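Local coordinates for fungal protease inhibitor-1 (Antheraea mylitta, PDB 3BT4), which inhibits trypsin, chymotrypsin and the proteases of the fungi Aspergillus oryzae and Rhizopus oryzae, at residues A[28-40]-A[56-70]. Residues are numbered along the deposited sequence; the frame is centred on the assembly and turned at random.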
loop_
_atom_site.group_PDB
_atom_site.type_symbol
_atom_site.label_atom_id
_atom_site.label_comp_id
_atom_site.label_asym_id
_atom_site.label_seq_id
_atom_site.Cartn_x
_atom_site.Cartn_y
_atom_site.Cartn_z
ATOM N N THR A 28 -8.879 -0.343 7.403
ATOM C CA THR A 28 -8.815 -1.816 7.435
ATOM C C THR A 28 -7.368 -2.322 7.429
ATOM O O THR A 28 -6.471 -1.694 6.858
ATOM C CB THR A 28 -9.621 -2.495 6.295
ATOM O OG1 THR A 28 -9.046 -2.160 5.028
ATOM C CG2 THR A 28 -11.085 -2.071 6.313
ATOM N N TYR A 29 -7.160 -3.463 8.080
ATOM C CA TYR A 29 -5.837 -4.045 8.223
ATOM C C TYR A 29 -5.373 -4.690 6.938
ATOM O O TYR A 29 -6.138 -5.397 6.281
ATOM C CB TYR A 29 -5.866 -5.113 9.297
ATOM C CG TYR A 29 -4.553 -5.821 9.509
ATOM C CD1 TYR A 29 -3.493 -5.183 10.144
ATOM C CD2 TYR A 29 -4.375 -7.130 9.074
ATOM C CE1 TYR A 29 -2.298 -5.848 10.372
ATOM C CE2 TYR A 29 -3.171 -7.801 9.286
ATOM C CZ TYR A 29 -2.143 -7.154 9.933
ATOM O OH TYR A 29 -0.953 -7.816 10.146
ATOM N N ARG A 30 -4.112 -4.441 6.598
ATOM C CA ARG A 30 -3.430 -5.167 5.540
ATOM C C ARG A 30 -2.112 -5.642 6.112
ATOM O O ARG A 30 -1.360 -4.847 6.646
ATOM C CB ARG A 30 -3.154 -4.272 4.330
ATOM C CG ARG A 30 -4.396 -3.685 3.685
ATOM C CD ARG A 30 -4.265 -3.692 2.197
ATOM N NE ARG A 30 -5.528 -3.422 1.511
ATOM C CZ ARG A 30 -5.606 -3.000 0.248
ATOM N NH1 ARG A 30 -4.496 -2.799 -0.455
ATOM N NH2 ARG A 30 -6.789 -2.773 -0.309
ATOM N N ALA A 31 -1.827 -6.930 5.957
ATOM C CA ALA A 31 -0.623 -7.527 6.514
ATOM C C ALA A 31 0.667 -6.963 5.914
ATOM O O ALA A 31 1.696 -6.884 6.593
ATOM C CB ALA A 31 -0.677 -9.046 6.338
ATOM N N ASN A 32 0.622 -6.584 4.643
ATOM C CA ASN A 32 1.821 -6.122 3.925
ATOM C C ASN A 32 1.510 -4.892 3.091
ATOM O O ASN A 32 0.970 -5.015 1.997
ATOM C CB ASN A 32 2.355 -7.235 3.014
ATOM C CG ASN A 32 2.848 -8.446 3.797
ATOM O OD1 ASN A 32 3.994 -8.488 4.220
ATOM N ND2 ASN A 32 1.986 -9.422 3.988
ATOM N N HIS A 33 1.827 -3.709 3.626
ATOM C CA HIS A 33 1.464 -2.437 2.974
ATOM C C HIS A 33 2.566 -1.396 3.031
ATOM O O HIS A 33 2.869 -0.778 2.019
ATOM C CB HIS A 33 0.158 -1.837 3.545
ATOM C CG HIS A 33 -0.400 -0.716 2.708
ATOM N ND1 HIS A 33 -1.099 -0.935 1.539
ATOM C CD2 HIS A 33 -0.338 0.629 2.857
ATOM C CE1 HIS A 33 -1.434 0.224 0.997
ATOM N NE2 HIS A 33 -0.979 1.188 1.774
ATOM N N SER A 34 3.149 -1.192 4.213
ATOM C CA SER A 34 4.047 -0.062 4.449
ATOM C C SER A 34 5.515 -0.419 4.350
ATOM O O SER A 34 5.907 -1.572 4.594
ATOM C CB SER A 34 3.796 0.568 5.820
ATOM O OG SER A 34 2.415 0.788 5.988
ATOM N N GLY A 35 6.315 0.597 4.016
ATOM C CA GLY A 35 7.774 0.462 3.982
ATOM C C GLY A 35 8.300 -0.101 2.685
ATOM O O GLY A 35 7.536 -0.565 1.834
ATOM N N LYS A 36 9.620 -0.043 2.515
ATOM C CA LYS A 36 10.249 -0.688 1.358
ATOM C C LYS A 36 9.766 -2.137 1.234
ATOM O O LYS A 36 9.767 -2.888 2.224
ATOM C CB LYS A 36 11.772 -0.604 1.456
ATOM C CG LYS A 36 12.288 0.826 1.299
ATOM C CD LYS A 36 13.808 0.921 1.400
ATOM C CE LYS A 36 14.274 1.143 2.842
ATOM N NZ LYS A 36 13.662 2.367 3.443
ATOM N N CYS A 37 9.313 -2.492 0.028
ATOM C CA CYS A 37 8.740 -3.812 -0.293
ATOM C C CYS A 37 7.496 -4.216 0.522
ATOM O O CYS A 37 7.080 -5.392 0.503
ATOM C CB CYS A 37 9.823 -4.910 -0.297
ATOM S SG CYS A 37 11.094 -4.604 -1.573
ATOM N N ALA A 38 6.899 -3.239 1.215
ATOM C CA ALA A 38 5.621 -3.447 1.904
ATOM C C ALA A 38 5.724 -4.512 3.013
ATOM O O ALA A 38 4.810 -5.288 3.223
ATOM C CB ALA A 38 4.545 -3.820 0.886
ATOM N N CYS A 39 6.848 -4.510 3.731
ATOM C CA CYS A 39 7.112 -5.447 4.835
ATOM C C CYS A 39 6.285 -5.187 6.090
ATOM O O CYS A 39 6.114 -6.090 6.924
ATOM C CB CYS A 39 8.606 -5.451 5.179
ATOM S SG CYS A 39 9.626 -5.986 3.776
ATOM N N CYS A 40 5.756 -3.969 6.211
ATOM C CA CYS A 40 4.967 -3.586 7.387
ATOM C C CYS A 40 3.450 -3.561 7.159
ATOM O O CYS A 40 2.970 -3.076 6.128
ATOM C CB CYS A 40 5.430 -2.242 7.949
ATOM S SG CYS A 40 7.079 -2.268 8.733
ATOM N N TYR A 56 1.907 5.278 -4.988
ATOM C CA TYR A 56 2.235 4.116 -4.181
ATOM C C TYR A 56 3.199 3.247 -4.960
ATOM O O TYR A 56 2.858 2.752 -6.045
ATOM C CB TYR A 56 0.986 3.298 -3.829
ATOM C CG TYR A 56 1.296 2.113 -2.940
ATOM C CD1 TYR A 56 1.319 2.245 -1.555
ATOM C CD2 TYR A 56 1.594 0.862 -3.487
ATOM C CE1 TYR A 56 1.615 1.163 -0.736
ATOM C CE2 TYR A 56 1.908 -0.231 -2.670
ATOM C CZ TYR A 56 1.903 -0.063 -1.296
ATOM O OH TYR A 56 2.189 -1.121 -0.477
ATOM N N SER A 57 4.392 3.064 -4.396
ATOM C CA SER A 57 5.385 2.142 -4.951
ATOM C C SER A 57 6.204 1.526 -3.820
ATOM O O SER A 57 7.016 2.202 -3.195
ATOM C CB SER A 57 6.286 2.836 -5.982
ATOM O OG SER A 57 7.267 1.934 -6.484
ATOM N N LYS A 58 5.948 0.244 -3.557
ATOM C CA LYS A 58 6.652 -0.520 -2.515
ATOM C C LYS A 58 8.107 -0.772 -2.906
ATOM O O LYS A 58 8.987 -0.784 -2.041
ATOM C CB LYS A 58 5.948 -1.841 -2.213
ATOM C CG LYS A 58 6.108 -2.890 -3.267
ATOM C CD LYS A 58 5.571 -4.217 -2.803
ATOM C CE LYS A 58 5.611 -5.211 -3.939
ATOM N NZ LYS A 58 5.336 -6.589 -3.477
ATOM N N GLU A 59 8.344 -0.931 -4.209
ATOM C CA GLU A 59 9.688 -1.064 -4.779
ATOM C C GLU A 59 10.541 0.118 -4.408
ATOM O O GLU A 59 11.762 0.056 -4.435
ATOM C CB GLU A 59 9.611 -1.132 -6.307
ATOM C CG GLU A 59 9.020 -2.411 -6.861
ATOM C CD GLU A 59 7.525 -2.553 -6.631
ATOM O OE1 GLU A 59 7.060 -3.706 -6.533
ATOM O OE2 GLU A 59 6.806 -1.535 -6.559
ATOM N N ILE A 60 9.873 1.198 -4.050
ATOM C CA ILE A 60 10.508 2.487 -3.881
ATOM C C ILE A 60 10.419 2.958 -2.429
ATOM O O ILE A 60 11.098 3.923 -2.028
ATOM C CB ILE A 60 9.835 3.504 -4.860
ATOM C CG1 ILE A 60 10.845 4.078 -5.845
ATOM C CG2 ILE A 60 9.060 4.578 -4.141
ATOM C CD1 ILE A 60 10.955 3.275 -7.121
ATOM N N GLY A 61 9.564 2.285 -1.654
ATOM C CA GLY A 61 9.275 2.669 -0.277
ATOM C C GLY A 61 8.283 3.807 -0.093
ATOM O O GLY A 61 8.143 4.322 1.013
ATOM N N GLU A 62 7.586 4.203 -1.155
ATOM C CA GLU A 62 6.538 5.232 -1.041
ATOM C C GLU A 62 5.197 4.582 -0.848
ATOM O O GLU A 62 4.575 4.161 -1.805
ATOM C CB GLU A 62 6.489 6.119 -2.280
ATOM C CG GLU A 62 7.636 7.096 -2.366
ATOM C CD GLU A 62 7.701 8.089 -1.208
ATOM O OE1 GLU A 62 6.696 8.775 -0.925
ATOM O OE2 GLU A 62 8.778 8.185 -0.587
ATOM N N THR A 63 4.758 4.513 0.406
ATOM C CA THR A 63 3.661 3.636 0.798
ATOM C C THR A 63 2.594 4.360 1.618
ATOM O O THR A 63 2.466 4.120 2.829
ATOM C CB THR A 63 4.166 2.411 1.584
ATOM O OG1 THR A 63 4.934 2.858 2.694
ATOM C CG2 THR A 63 5.049 1.554 0.724
ATOM N N PRO A 64 1.809 5.236 0.955
ATOM C CA PRO A 64 0.741 5.953 1.659
ATOM C C PRO A 64 -0.332 4.985 2.140
ATOM O O PRO A 64 -0.588 3.979 1.482
ATOM C CB PRO A 64 0.166 6.892 0.589
ATOM C CG PRO A 64 0.558 6.284 -0.723
ATOM C CD PRO A 64 1.866 5.588 -0.478
ATOM N N SER A 65 -0.949 5.292 3.280
ATOM C CA SER A 65 -2.000 4.451 3.843
ATOM C C SER A 65 -3.325 4.623 3.133
ATOM O O SER A 65 -4.243 3.838 3.320
ATOM C CB SER A 65 -2.162 4.738 5.332
ATOM O OG SER A 65 -1.001 4.289 6.012
ATOM N N ALA A 66 -3.428 5.661 2.321
ATOM C CA ALA A 66 -4.646 5.919 1.574
ATOM C C ALA A 66 -4.357 5.532 0.145
ATOM O O ALA A 66 -3.527 6.142 -0.518
ATOM C CB ALA A 66 -5.043 7.391 1.678
ATOM N N VAL A 67 -5.038 4.501 -0.322
ATOM C CA VAL A 67 -4.747 3.938 -1.636
ATOM C C VAL A 67 -6.021 3.794 -2.470
ATOM O O VAL A 67 -7.119 3.723 -1.923
ATOM C CB VAL A 67 -3.942 2.597 -1.525
ATOM C CG1 VAL A 67 -2.471 2.870 -1.135
ATOM C CG2 VAL A 67 -4.608 1.622 -0.558
ATOM N N CYS A 68 -5.884 3.780 -3.786
ATOM C CA CYS A 68 -7.039 3.573 -4.662
ATOM C C CYS A 68 -7.676 2.211 -4.419
ATOM O O CYS A 68 -6.963 1.220 -4.187
ATOM C CB CYS A 68 -6.629 3.705 -6.134
ATOM S SG CYS A 68 -5.903 5.302 -6.489
ATOM N N GLN A 69 -9.000 2.158 -4.472
ATOM C CA GLN A 69 -9.704 0.901 -4.244
ATOM C C GLN A 69 -9.537 -0.013 -5.459
ATOM O O GLN A 69 -10.020 0.297 -6.553
ATOM C CB GLN A 69 -11.180 1.142 -3.902
ATOM C CG GLN A 69 -11.936 -0.102 -3.415
ATOM C CD GLN A 69 -13.261 0.219 -2.712
ATOM O OE1 GLN A 69 -13.953 1.187 -3.050
ATOM N NE2 GLN A 69 -13.617 -0.598 -1.727
ATOM N N GLU A 70 -8.839 -1.133 -5.244
ATOM C CA GLU A 70 -8.542 -2.129 -6.286
ATOM C C GLU A 70 -9.756 -2.444 -7.142
ATOM O O GLU A 70 -10.860 -2.570 -6.604
ATOM C CB GLU A 70 -7.981 -3.420 -5.661
ATOM C CG GLU A 70 -6.540 -3.316 -5.200
ATOM C CD GLU A 70 -6.394 -2.733 -3.796
ATOM O OE1 GLU A 70 -5.275 -2.272 -3.453
ATOM O OE2 GLU A 70 -7.395 -2.732 -3.045
HETATM O O HOH W 1 1.306 2.827 4.982
#
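One face of the imidazole of His-33 is covered near its rim by Tyr-56, whose CE1 lies 3.6 Å from His-33 NE2, the two ring planes 32° apart. At the imidazole edge, Val-67 brings CG1 against His-33 CE1, and His-33 NE2 donates to Pro-64 O at 2.8 Å, close to the ring plane. The phenol of Tyr-56 has His-33 O at its own edge: OH donates to that oxygen over 2.6 Å, on a lone pair in the carbonyl plane. His-33 is thus held through both ring and backbone; with CG anti to the backbone N (chi1 -167°), the ring reaches the carbonyl of Pro-64 and the side chain of Val-67. Strands 28-30 and 66-68 are the outer strands of a three-stranded mixed sheet in this disulfide-rich inhibitor, flanking strand 40-47, whose Ala-42 and Val-44 also touch the His-33 side chain. From strand 28-30, Arg-30 reaches Glu-70, just beyond the end of strand 66-68, and grips it end-on in a salt bridge, NH1 to OE1 at 3.1 Å and NH2 to OE2 at 2.8 Å, with guanidinium and carboxylate planes 43° apart. A leucine in place of Arg-30 would probably leave the Glu-70 carboxylate without this charged mate and freer to turn. Farther along, Gly-35 N donates to Thr-63 OG1 at 3.0 Å, and a water joins Ser-34 OG, Thr-63 O and Ser-65 OG. Cys-37, disulfide-bonded to Cys-4, donates its N to Lys-58 O at 2.7 Å, while Lys-58 CD lies against Ala-38 CB.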